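Local coordinates for protein dioxygenase (PDB 5V2D) that probably cleaves the central double bond of lignostilbene-type substrates with dioxygen at a non-haem iron centre, at residues A235-D240 with P251-T256; F269-D274 with D299-H304; P276-V281 with W293-M298; P320-N325 with L343-M348. All blocks are in the same frame, centred on the assembly; numbering follows the deposited sequence.

Interaction 1 of 4, residues A235-D240 with P251-T256. With FE (Fe (III) ion), chain E.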
# COMPACT_ATOMS: atom_id res chain seq x y z
N ALA A 235 -21.48 1.88 3.77
CA ALA A 235 -20.09 2.35 3.89
C ALA A 235 -19.17 1.18 4.15
O ALA A 235 -19.29 0.46 5.15
CB ALA A 235 -19.95 3.39 5.00
N ALA A 236 -18.21 0.99 3.24
CA ALA A 236 -17.26 -0.07 3.35
C ALA A 236 -15.88 0.36 2.91
O ALA A 236 -15.75 1.31 2.08
CB ALA A 236 -17.71 -1.25 2.51
N MET A 237 -14.88 -0.41 3.33
CA MET A 237 -13.48 -0.10 2.93
C MET A 237 -13.33 -0.28 1.42
O MET A 237 -13.65 -1.35 0.87
CB MET A 237 -12.49 -0.99 3.63
CG MET A 237 -11.02 -0.64 3.27
SD MET A 237 -9.80 -1.77 4.02
CE MET A 237 -9.78 -1.01 5.60
N VAL A 238 -12.81 0.74 0.75
CA VAL A 238 -12.35 0.61 -0.63
C VAL A 238 -10.87 1.01 -0.60
O VAL A 238 -10.50 2.24 -0.71
CB VAL A 238 -13.12 1.48 -1.60
CG1 VAL A 238 -12.71 1.15 -3.04
CG2 VAL A 238 -14.61 1.22 -1.49
N HIS A 239 -10.03 -0.02 -0.46
CA HIS A 239 -8.60 0.27 -0.25
C HIS A 239 -7.90 0.63 -1.57
O HIS A 239 -7.15 1.61 -1.66
CB HIS A 239 -7.90 -0.87 0.52
CG HIS A 239 -6.44 -0.62 0.76
ND1 HIS A 239 -5.99 0.45 1.52
CD2 HIS A 239 -5.34 -1.20 0.21
CE1 HIS A 239 -4.67 0.45 1.52
NE2 HIS A 239 -4.26 -0.52 0.72
N ASP A 240 -8.07 -0.25 -2.57
CA ASP A 240 -7.43 -0.13 -3.86
C ASP A 240 -8.54 -0.08 -4.89
O ASP A 240 -9.69 -0.28 -4.57
CB ASP A 240 -6.46 -1.31 -4.04
CG ASP A 240 -5.35 -1.07 -5.07
OD1 ASP A 240 -5.46 -0.12 -5.90
OD2 ASP A 240 -4.37 -1.90 -5.09
N PRO A 251 -13.62 -1.99 -5.61
CA PRO A 251 -13.88 -3.22 -4.83
C PRO A 251 -14.23 -2.83 -3.40
O PRO A 251 -13.39 -2.33 -2.64
CB PRO A 251 -12.56 -4.01 -4.92
CG PRO A 251 -11.67 -3.17 -5.82
CD PRO A 251 -12.18 -1.78 -5.81
N LEU A 252 -15.45 -3.08 -2.98
CA LEU A 252 -15.87 -2.85 -1.60
C LEU A 252 -15.61 -4.11 -0.79
O LEU A 252 -16.26 -5.15 -0.99
CB LEU A 252 -17.38 -2.52 -1.49
CG LEU A 252 -17.66 -1.05 -1.70
CD1 LEU A 252 -17.36 -0.71 -3.14
CD2 LEU A 252 -19.08 -0.72 -1.37
N ILE A 253 -14.64 -4.02 0.09
CA ILE A 253 -14.26 -5.08 1.00
C ILE A 253 -15.34 -5.18 2.10
O ILE A 253 -15.86 -4.13 2.53
CB ILE A 253 -12.90 -4.73 1.61
CG1 ILE A 253 -11.82 -4.69 0.51
CG2 ILE A 253 -12.49 -5.73 2.69
CD1 ILE A 253 -10.54 -3.95 0.94
N PRO A 254 -15.71 -6.41 2.54
CA PRO A 254 -16.76 -6.52 3.56
C PRO A 254 -16.36 -6.09 4.99
O PRO A 254 -16.65 -6.81 5.96
CB PRO A 254 -17.11 -8.05 3.59
CG PRO A 254 -16.42 -8.65 2.48
CD PRO A 254 -15.34 -7.71 1.97
N LEU A 255 -15.73 -4.94 5.10
CA LEU A 255 -15.38 -4.29 6.33
C LEU A 255 -16.26 -3.05 6.40
O LEU A 255 -16.02 -2.10 5.59
CB LEU A 255 -13.92 -3.84 6.28
CG LEU A 255 -12.90 -4.90 6.53
CD1 LEU A 255 -11.50 -4.40 6.23
CD2 LEU A 255 -12.96 -5.44 7.96
N THR A 256 -17.23 -3.00 7.32
CA THR A 256 -18.21 -1.90 7.37
C THR A 256 -17.99 -0.96 8.51
O THR A 256 -17.38 -1.31 9.52
CB THR A 256 -19.67 -2.43 7.44
OG1 THR A 256 -19.82 -3.35 8.53
CG2 THR A 256 -19.97 -3.18 6.19
FE FE E . -2.33 -0.75 -0.01
O HOH W 1 -10.69 -2.07 -2.08
O HOH W 2 -1.80 -1.26 1.92
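Met237 lies alongside Ile253 and Leu255, and its side chain runs outward beside both. CB sits 4.1 Å from Leu255 CB; CG comes to the same distance from Ile253 CD1. SD touches both neighbours, 3.8 Å from Leu255 CD1 and equally close to Ile253 CD1, and CE, turned aside by a bend at chi3 (-81°), stays against Leu255 CD1. The Met237 backbone is gripped at both ends: its N donates to Leu255 O and its O accepts from Ile253 N, each at 3.0 Å. Pro254 makes an inverse gamma turn between these two partners, and Ala236 forms a single beta bridge with Thr256. Val238 CG2 rests on Leu252 CD1 at 3.7 Å. Water 1 accepts from Asp240 N and can donate to Pro251 O. His239 turns its ring away to the iron, which NE2 binds at 2.1 Å alongside His188, His304 and His495. Glu156 accepts a hydrogen bond from the other ring nitrogen, ND1, while Asp240 forms a salt bridge with Lys190. Apolar packing and paired backbone bonds thus fix the chain just before a metal ligand, which is likely to limit movement of the imidazole.

Interaction 2 of 4, residues F269-D274 with D299-H304. With FE (Fe (III) ion), chain E.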
# COMPACT_ATOMS: atom_id res chain seq x y z
N PHE A 269 -13.76 -0.12 11.51
CA PHE A 269 -14.34 -1.15 10.65
C PHE A 269 -14.63 -2.44 11.43
O PHE A 269 -13.93 -2.75 12.39
CB PHE A 269 -13.32 -1.56 9.56
CG PHE A 269 -13.01 -0.48 8.57
CD1 PHE A 269 -13.93 -0.11 7.61
CD2 PHE A 269 -11.80 0.17 8.61
CE1 PHE A 269 -13.62 0.88 6.67
CE2 PHE A 269 -11.48 1.18 7.69
CZ PHE A 269 -12.41 1.53 6.74
N GLN A 270 -15.56 -3.21 10.90
CA GLN A 270 -15.89 -4.54 11.40
C GLN A 270 -16.15 -5.51 10.26
O GLN A 270 -16.95 -5.26 9.37
CB GLN A 270 -17.19 -4.40 12.24
CG GLN A 270 -17.56 -5.69 12.98
CD GLN A 270 -18.86 -5.55 13.75
OE1 GLN A 270 -19.94 -5.56 13.16
NE2 GLN A 270 -18.74 -5.39 15.01
N TRP A 271 -15.51 -6.65 10.29
CA TRP A 271 -15.73 -7.70 9.27
C TRP A 271 -17.13 -8.28 9.36
O TRP A 271 -17.61 -8.51 10.45
CB TRP A 271 -14.73 -8.79 9.48
CG TRP A 271 -14.81 -9.89 8.47
CD1 TRP A 271 -15.32 -11.14 8.66
CD2 TRP A 271 -14.31 -9.84 7.16
NE1 TRP A 271 -15.20 -11.85 7.53
CE2 TRP A 271 -14.57 -11.09 6.58
CE3 TRP A 271 -13.63 -8.84 6.41
CZ2 TRP A 271 -14.19 -11.40 5.27
CZ3 TRP A 271 -13.27 -9.17 5.09
CH2 TRP A 271 -13.56 -10.42 4.55
N GLN A 272 -17.75 -8.44 8.20
CA GLN A 272 -19.10 -9.00 8.03
C GLN A 272 -18.91 -10.28 7.21
O GLN A 272 -18.61 -10.22 6.05
CB GLN A 272 -20.00 -8.04 7.31
CG GLN A 272 -20.06 -6.64 7.94
CD GLN A 272 -20.45 -6.66 9.41
OE1 GLN A 272 -21.32 -7.35 9.73
NE2 GLN A 272 -19.76 -5.94 10.28
N PRO A 273 -18.99 -11.45 7.85
CA PRO A 273 -18.70 -12.70 7.14
C PRO A 273 -19.80 -13.20 6.17
O PRO A 273 -19.59 -14.12 5.45
CB PRO A 273 -18.55 -13.71 8.29
CG PRO A 273 -19.48 -13.19 9.34
CD PRO A 273 -19.27 -11.70 9.28
N ASP A 274 -20.92 -12.53 6.12
CA ASP A 274 -22.08 -12.96 5.33
C ASP A 274 -22.48 -11.83 4.38
O ASP A 274 -23.63 -11.66 4.05
CB ASP A 274 -23.25 -13.25 6.31
CG ASP A 274 -23.56 -12.08 7.22
OD1 ASP A 274 -22.74 -11.06 7.34
OD2 ASP A 274 -24.64 -12.18 7.84
N ASP A 299 -17.45 -13.79 2.67
CA ASP A 299 -16.33 -14.19 3.54
C ASP A 299 -14.99 -14.32 2.79
O ASP A 299 -14.18 -15.22 3.02
CB ASP A 299 -16.66 -15.48 4.32
CG ASP A 299 -15.88 -15.58 5.61
OD1 ASP A 299 -15.37 -14.55 6.17
OD2 ASP A 299 -15.74 -16.73 6.07
N GLY A 300 -14.80 -13.37 1.87
CA GLY A 300 -13.59 -13.24 1.12
C GLY A 300 -13.23 -11.76 1.04
O GLY A 300 -14.09 -10.93 1.22
N PHE A 301 -11.99 -11.46 0.74
CA PHE A 301 -11.64 -10.07 0.58
C PHE A 301 -10.59 -9.80 -0.51
O PHE A 301 -9.64 -10.56 -0.81
CB PHE A 301 -11.36 -9.33 1.88
CG PHE A 301 -9.96 -9.40 2.32
CD1 PHE A 301 -9.52 -10.42 3.08
CD2 PHE A 301 -9.08 -8.44 1.81
CE1 PHE A 301 -8.17 -10.48 3.44
CE2 PHE A 301 -7.78 -8.52 2.08
CZ PHE A 301 -7.28 -9.54 2.92
N GLN A 302 -10.87 -8.70 -1.15
CA GLN A 302 -10.15 -8.25 -2.34
C GLN A 302 -8.79 -7.67 -1.90
O GLN A 302 -8.76 -6.71 -1.09
CB GLN A 302 -10.93 -7.17 -3.04
CG GLN A 302 -12.36 -7.59 -3.46
CD GLN A 302 -13.43 -7.16 -2.47
OE1 GLN A 302 -13.27 -7.33 -1.27
NE2 GLN A 302 -14.53 -6.63 -2.99
N GLY A 303 -7.71 -8.22 -2.40
CA GLY A 303 -6.34 -7.63 -2.16
C GLY A 303 -6.02 -6.49 -3.13
O GLY A 303 -6.91 -5.95 -3.80
N HIS A 304 -4.74 -6.14 -3.21
CA HIS A 304 -4.28 -5.07 -4.08
C HIS A 304 -4.40 -5.42 -5.56
O HIS A 304 -4.15 -6.54 -5.96
CB HIS A 304 -2.80 -4.79 -3.77
CG HIS A 304 -2.64 -4.09 -2.48
ND1 HIS A 304 -2.13 -4.70 -1.36
CD2 HIS A 304 -2.83 -2.80 -2.17
CE1 HIS A 304 -2.11 -3.80 -0.38
NE2 HIS A 304 -2.54 -2.65 -0.86
FE FE E . -2.33 -0.75 -0.01
O HOH W 3 -18.34 -11.43 3.77
O HOH W 2 -1.80 -1.26 1.92
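Trp271 CG stands opposite the backbone N (chi1 -177°) and Asp299 CG does likewise (chi1 -154°), which carries the indole and the carboxylate toward each other across the contact. Trp271 NE1 donates to Asp299 OD1 at 3.0 Å, the acceptor lying close to the indole plane and met nearly along its C-O axis; ring and carboxylate planes are 52° apart. Farther round the same indole edge, CH2 comes 3.6 Å from Phe301 CB, and Gly300 O approaches CH2 obliquely at 3.4 Å. Pro273 O lies 3.4 Å from Asp299 CB, and water 3 joins the backbones beside it, donating to Gln272 O and accepting from Asp299 N. A leucine in place of Trp271 has no N-H to offer, and would probably leave Asp299 OD1 without its mate and a gap beside Phe301 CB. Leu255 and Asn325 also pack on the indole. From Asp299 the chain runs through strand 301-302 to His304, whose NE2 binds the iron at 2.1 Å and whose ND1 is hydrogen-bonded to Glu372. A four-histidine iron site among antiparallel sheets is consistent with the beta-propeller of the carotenoid-cleavage oxygenase family. The N-H of the buried Trp271 is thus matched by a carboxylate oxygen, which ties strand 269-271 to the start of the segment leading to His304.

Interaction 3 of 4, residues P276-V281 with W293-M298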
# COMPACT_ATOMS: atom_id res chain seq x y z
N PRO A 276 -21.58 -10.22 0.64
CA PRO A 276 -20.82 -10.43 -0.60
C PRO A 276 -19.74 -9.33 -0.83
O PRO A 276 -19.94 -8.16 -0.53
CB PRO A 276 -21.90 -10.39 -1.67
CG PRO A 276 -23.19 -10.76 -0.98
CD PRO A 276 -23.06 -10.23 0.42
N GLN A 277 -18.61 -9.76 -1.34
CA GLN A 277 -17.66 -8.86 -1.99
C GLN A 277 -18.49 -8.11 -3.02
O GLN A 277 -19.30 -8.71 -3.73
CB GLN A 277 -16.52 -9.66 -2.62
CG GLN A 277 -15.53 -10.20 -1.60
CD GLN A 277 -14.55 -11.14 -2.23
OE1 GLN A 277 -13.48 -10.74 -2.64
NE2 GLN A 277 -14.93 -12.38 -2.38
N LEU A 278 -18.35 -6.81 -3.07
CA LEU A 278 -19.15 -6.01 -4.01
C LEU A 278 -18.18 -5.20 -4.90
O LEU A 278 -17.11 -4.79 -4.45
CB LEU A 278 -20.04 -5.15 -3.18
CG LEU A 278 -21.28 -4.56 -3.71
CD1 LEU A 278 -22.24 -5.57 -4.33
CD2 LEU A 278 -22.00 -3.77 -2.63
N PHE A 279 -18.55 -4.98 -6.16
CA PHE A 279 -17.76 -4.19 -7.10
C PHE A 279 -18.66 -3.20 -7.82
O PHE A 279 -19.70 -3.63 -8.41
CB PHE A 279 -17.11 -5.11 -8.13
CG PHE A 279 -16.22 -6.15 -7.52
CD1 PHE A 279 -16.74 -7.37 -7.06
CD2 PHE A 279 -14.86 -5.90 -7.37
CE1 PHE A 279 -15.94 -8.33 -6.52
CE2 PHE A 279 -14.03 -6.87 -6.84
CZ PHE A 279 -14.54 -8.08 -6.43
N ALA A 280 -18.30 -1.93 -7.81
CA ALA A 280 -18.94 -0.93 -8.66
C ALA A 280 -18.10 -0.72 -9.91
O ALA A 280 -16.91 -0.50 -9.83
CB ALA A 280 -19.07 0.37 -7.91
N VAL A 281 -18.71 -0.79 -11.08
CA VAL A 281 -18.00 -0.64 -12.34
C VAL A 281 -18.67 0.48 -13.08
O VAL A 281 -19.89 0.51 -13.20
CB VAL A 281 -18.11 -1.92 -13.19
CG1 VAL A 281 -17.44 -1.72 -14.52
CG2 VAL A 281 -17.60 -3.15 -12.48
N TRP A 293 -23.38 -2.71 -10.52
CA TRP A 293 -22.89 -3.45 -9.35
C TRP A 293 -22.76 -4.94 -9.61
O TRP A 293 -23.64 -5.55 -10.27
CB TRP A 293 -23.84 -3.20 -8.19
CG TRP A 293 -23.72 -1.75 -7.71
CD1 TRP A 293 -24.49 -0.68 -8.12
CD2 TRP A 293 -22.79 -1.23 -6.77
NE1 TRP A 293 -24.08 0.44 -7.50
CE2 TRP A 293 -23.05 0.15 -6.66
CE3 TRP A 293 -21.75 -1.79 -6.01
CZ2 TRP A 293 -22.32 1.00 -5.79
CZ3 TRP A 293 -21.03 -0.93 -5.13
CH2 TRP A 293 -21.32 0.43 -5.05
N PHE A 294 -21.67 -5.53 -9.15
CA PHE A 294 -21.50 -6.96 -9.29
C PHE A 294 -21.17 -7.51 -7.91
O PHE A 294 -20.54 -6.81 -7.08
CB PHE A 294 -20.37 -7.29 -10.21
CG PHE A 294 -20.63 -6.92 -11.66
CD1 PHE A 294 -21.05 -7.89 -12.57
CD2 PHE A 294 -20.41 -5.61 -12.09
CE1 PHE A 294 -21.27 -7.57 -13.89
CE2 PHE A 294 -20.69 -5.22 -13.38
CZ PHE A 294 -21.08 -6.21 -14.32
N LYS A 295 -21.52 -8.76 -7.67
CA LYS A 295 -21.34 -9.41 -6.39
C LYS A 295 -20.51 -10.66 -6.50
O LYS A 295 -20.84 -11.56 -7.26
CB LYS A 295 -22.68 -9.89 -5.86
CG LYS A 295 -23.59 -8.77 -5.45
CD LYS A 295 -24.99 -9.37 -5.19
CE LYS A 295 -25.75 -8.65 -4.07
NZ LYS A 295 -27.15 -8.77 -4.51
N GLY A 296 -19.55 -10.79 -5.60
CA GLY A 296 -18.70 -11.95 -5.49
C GLY A 296 -19.03 -12.72 -4.21
O GLY A 296 -19.96 -12.39 -3.50
N PRO A 297 -18.28 -13.77 -3.92
CA PRO A 297 -18.49 -14.56 -2.73
C PRO A 297 -18.43 -13.83 -1.41
O PRO A 297 -17.71 -12.81 -1.23
CB PRO A 297 -17.32 -15.57 -2.77
CG PRO A 297 -16.98 -15.69 -4.23
CD PRO A 297 -17.22 -14.33 -4.78
N MET A 298 -19.12 -14.41 -0.44
CA MET A 298 -19.05 -13.94 0.92
C MET A 298 -17.81 -14.47 1.59
O MET A 298 -17.19 -15.42 1.14
CB MET A 298 -20.26 -14.41 1.72
CG MET A 298 -21.59 -13.95 1.12
SD MET A 298 -23.03 -14.53 2.07
CE MET A 298 -22.60 -16.20 2.62
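Gln277 grips Pro297 O twice, through backbone N at 3.2 Å and side-chain NE2 at 3.0 Å, the two donors arriving from opposite faces of the carbonyl plane. The bonds belong to an antiparallel beta hairpin of strands 276-283 and 292-298, at one edge of a four-stranded sheet. Gln277 O in turn accepts from Gly296 N at 2.8 Å, and Phe279 and Phe294 form a hydrogen-bonded pair with N-H and C=O exchanged both ways. Gln277 CG sits opposite the carbonyl carbon (chi1 -74°) and the chain runs extended beyond it, which brings the amide to Pro297 O with that oxygen in the amide plane. On the face of Phe279 and Phe294, Val281 CG2 reaches Phe294 CD2 at 3.8 Å, while Trp350 and Phe352 of strand 345-353 add further aromatic and apolar contacts. On the face bearing Leu278, Ala280, Trp293 and Lys295, Leu278 CD1 lies beside Lys295 CG at 3.6 Å, and Leu278 CG meets Trp293 CE3 at the same distance. Pro233 also touches Leu278 and Trp293. Ala280 CB makes a CH-pi contact over one face of the Trp293 indole, 3.7 Å from the six-membered ring centroid and 14° off its normal.

Interaction 4 of 4, residues P320-N325 with L343-M348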
# COMPACT_ATOMS: atom_id res chain seq x y z
N PRO A 320 -4.85 -10.45 -5.65
CA PRO A 320 -5.01 -11.49 -4.60
C PRO A 320 -6.42 -11.40 -4.05
O PRO A 320 -7.01 -10.28 -3.98
CB PRO A 320 -3.97 -11.11 -3.55
CG PRO A 320 -3.06 -10.16 -4.24
CD PRO A 320 -3.87 -9.44 -5.28
N VAL A 321 -6.97 -12.57 -3.73
CA VAL A 321 -8.22 -12.70 -3.04
C VAL A 321 -7.99 -13.70 -1.89
O VAL A 321 -7.38 -14.79 -2.12
CB VAL A 321 -9.30 -13.18 -3.96
CG1 VAL A 321 -10.65 -13.30 -3.20
CG2 VAL A 321 -9.52 -12.21 -5.11
N THR A 322 -8.40 -13.33 -0.69
CA THR A 322 -8.18 -14.17 0.47
C THR A 322 -9.52 -14.63 0.99
O THR A 322 -10.46 -13.84 1.10
CB THR A 322 -7.46 -13.40 1.57
OG1 THR A 322 -6.24 -12.96 1.02
CG2 THR A 322 -7.18 -14.26 2.81
N GLY A 323 -9.61 -15.91 1.34
CA GLY A 323 -10.91 -16.46 1.79
C GLY A 323 -11.20 -16.30 3.28
O GLY A 323 -11.59 -17.26 3.90
N GLY A 324 -11.10 -15.08 3.83
CA GLY A 324 -11.56 -14.77 5.19
C GLY A 324 -10.90 -13.50 5.69
O GLY A 324 -10.11 -12.90 4.97
N ASN A 325 -11.22 -13.11 6.93
CA ASN A 325 -10.74 -11.87 7.49
C ASN A 325 -9.27 -11.99 7.94
O ASN A 325 -8.96 -12.66 8.92
CB ASN A 325 -11.56 -11.43 8.70
CG ASN A 325 -11.17 -10.08 9.20
OD1 ASN A 325 -10.55 -9.33 8.46
ND2 ASN A 325 -11.50 -9.76 10.46
N LEU A 343 -6.22 -19.51 5.99
CA LEU A 343 -6.95 -18.83 4.90
C LEU A 343 -6.37 -19.14 3.52
O LEU A 343 -5.24 -18.89 3.27
CB LEU A 343 -6.92 -17.32 5.11
CG LEU A 343 -7.61 -16.87 6.41
CD1 LEU A 343 -7.52 -15.36 6.66
CD2 LEU A 343 -9.06 -17.42 6.51
N ALA A 344 -7.20 -19.63 2.61
CA ALA A 344 -6.81 -19.81 1.23
C ALA A 344 -6.65 -18.39 0.59
O ALA A 344 -7.48 -17.51 0.80
CB ALA A 344 -7.87 -20.60 0.50
N ALA A 345 -5.57 -18.18 -0.13
CA ALA A 345 -5.32 -16.95 -0.86
C ALA A 345 -4.54 -17.35 -2.14
O ALA A 345 -3.71 -18.23 -2.13
CB ALA A 345 -4.52 -15.97 -0.01
N CYS A 346 -4.82 -16.66 -3.22
CA CYS A 346 -4.02 -16.75 -4.42
C CYS A 346 -4.35 -15.52 -5.30
O CYS A 346 -5.29 -14.78 -4.99
CB CYS A 346 -4.36 -18.12 -5.15
SG CYS A 346 -6.06 -18.13 -5.79
N LEU A 347 -3.55 -15.30 -6.33
CA LEU A 347 -3.83 -14.31 -7.35
C LEU A 347 -5.02 -14.78 -8.19
O LEU A 347 -5.05 -15.93 -8.64
CB LEU A 347 -2.60 -14.06 -8.26
CG LEU A 347 -2.72 -12.83 -9.16
CD1 LEU A 347 -2.63 -11.50 -8.41
CD2 LEU A 347 -1.66 -12.91 -10.22
N MET A 348 -6.00 -13.90 -8.39
CA MET A 348 -7.20 -14.19 -9.17
C MET A 348 -7.52 -13.15 -10.20
O MET A 348 -7.10 -11.99 -10.11
CB MET A 348 -8.39 -14.30 -8.22
CG MET A 348 -8.09 -15.20 -7.07
SD MET A 348 -9.30 -16.34 -6.46
CE MET A 348 -9.27 -17.39 -7.80
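Strands 320-322 and 345-348 run antiparallel at 144°, joined by Val321 N to Cys346 O at 3.0 Å, a weak return bond from Cys346 N to Val321 O, and Gly323 N to Ala344 O at 2.7 Å. They are neighbouring strands of a four-stranded antiparallel sheet, with strand 301-311 on the other flank of 314-322. Pro320 with Leu347 and Thr322 with Ala345 are non-hydrogen-bonded pairs on one face. There Leu347 CD1 reaches Pro320 CD at 3.9 Å, and Thr322 OG1 lies near Ala345 CB at 3.6 Å. Glu372 packs on Pro320, whose side chain is about 10 Å from the iron. On the other face, Val321 CG2 meets Met348 CG at 3.9 Å, the two side chains crossing at about a right angle; bends at chi2 and chi3 bring Met348 SD back near Val321 CB. Where the strand gives way to an inverse gamma turn centred on Gly323, Leu343 closes over the turn. Its CG lies opposite its carbonyl carbon (chi1 -62°), and the two methyls divide: CD2 goes to Gly323 O and Gly324 CA, CD1 toward Asn325 O. That oxygen is buried by the contact and has no polar partner in the model. Replacing Leu343 by an alanine would probably open a gap over Gly323 and Gly324 and uncover Asn325 O. The Leu343 and Thr322 side chains cross at about a right angle, Leu343 CB 3.8 Å from Thr322 CG2.

How the interactions relate
Interactions 1 and 2 are buried and supply two of the iron's four histidines, His239 and His304; interactions 3 and 4 are only partly buried and join neighbouring strands. Interaction 1 relies on backbone bonds between a loop and the end of a strand and on aliphatic packing, interaction 2 on an indole-carboxylate hydrogen bond. Interaction 3, the hairpin, is the most aromatic and buries the most surface; interaction 4 is mainly aliphatic. Strand 247-252 of interaction 1 borders 276-283 of interaction 3, with a probable hydrogen bond from Leu252 N to Leu278 O. Strands 255-257 and 269-271 pair interactions 1 and 2, while strands 301-311 and 314-322 pair interactions 2 and 4. Along the chain, interaction 3 is nested within the loop closed by interaction 2.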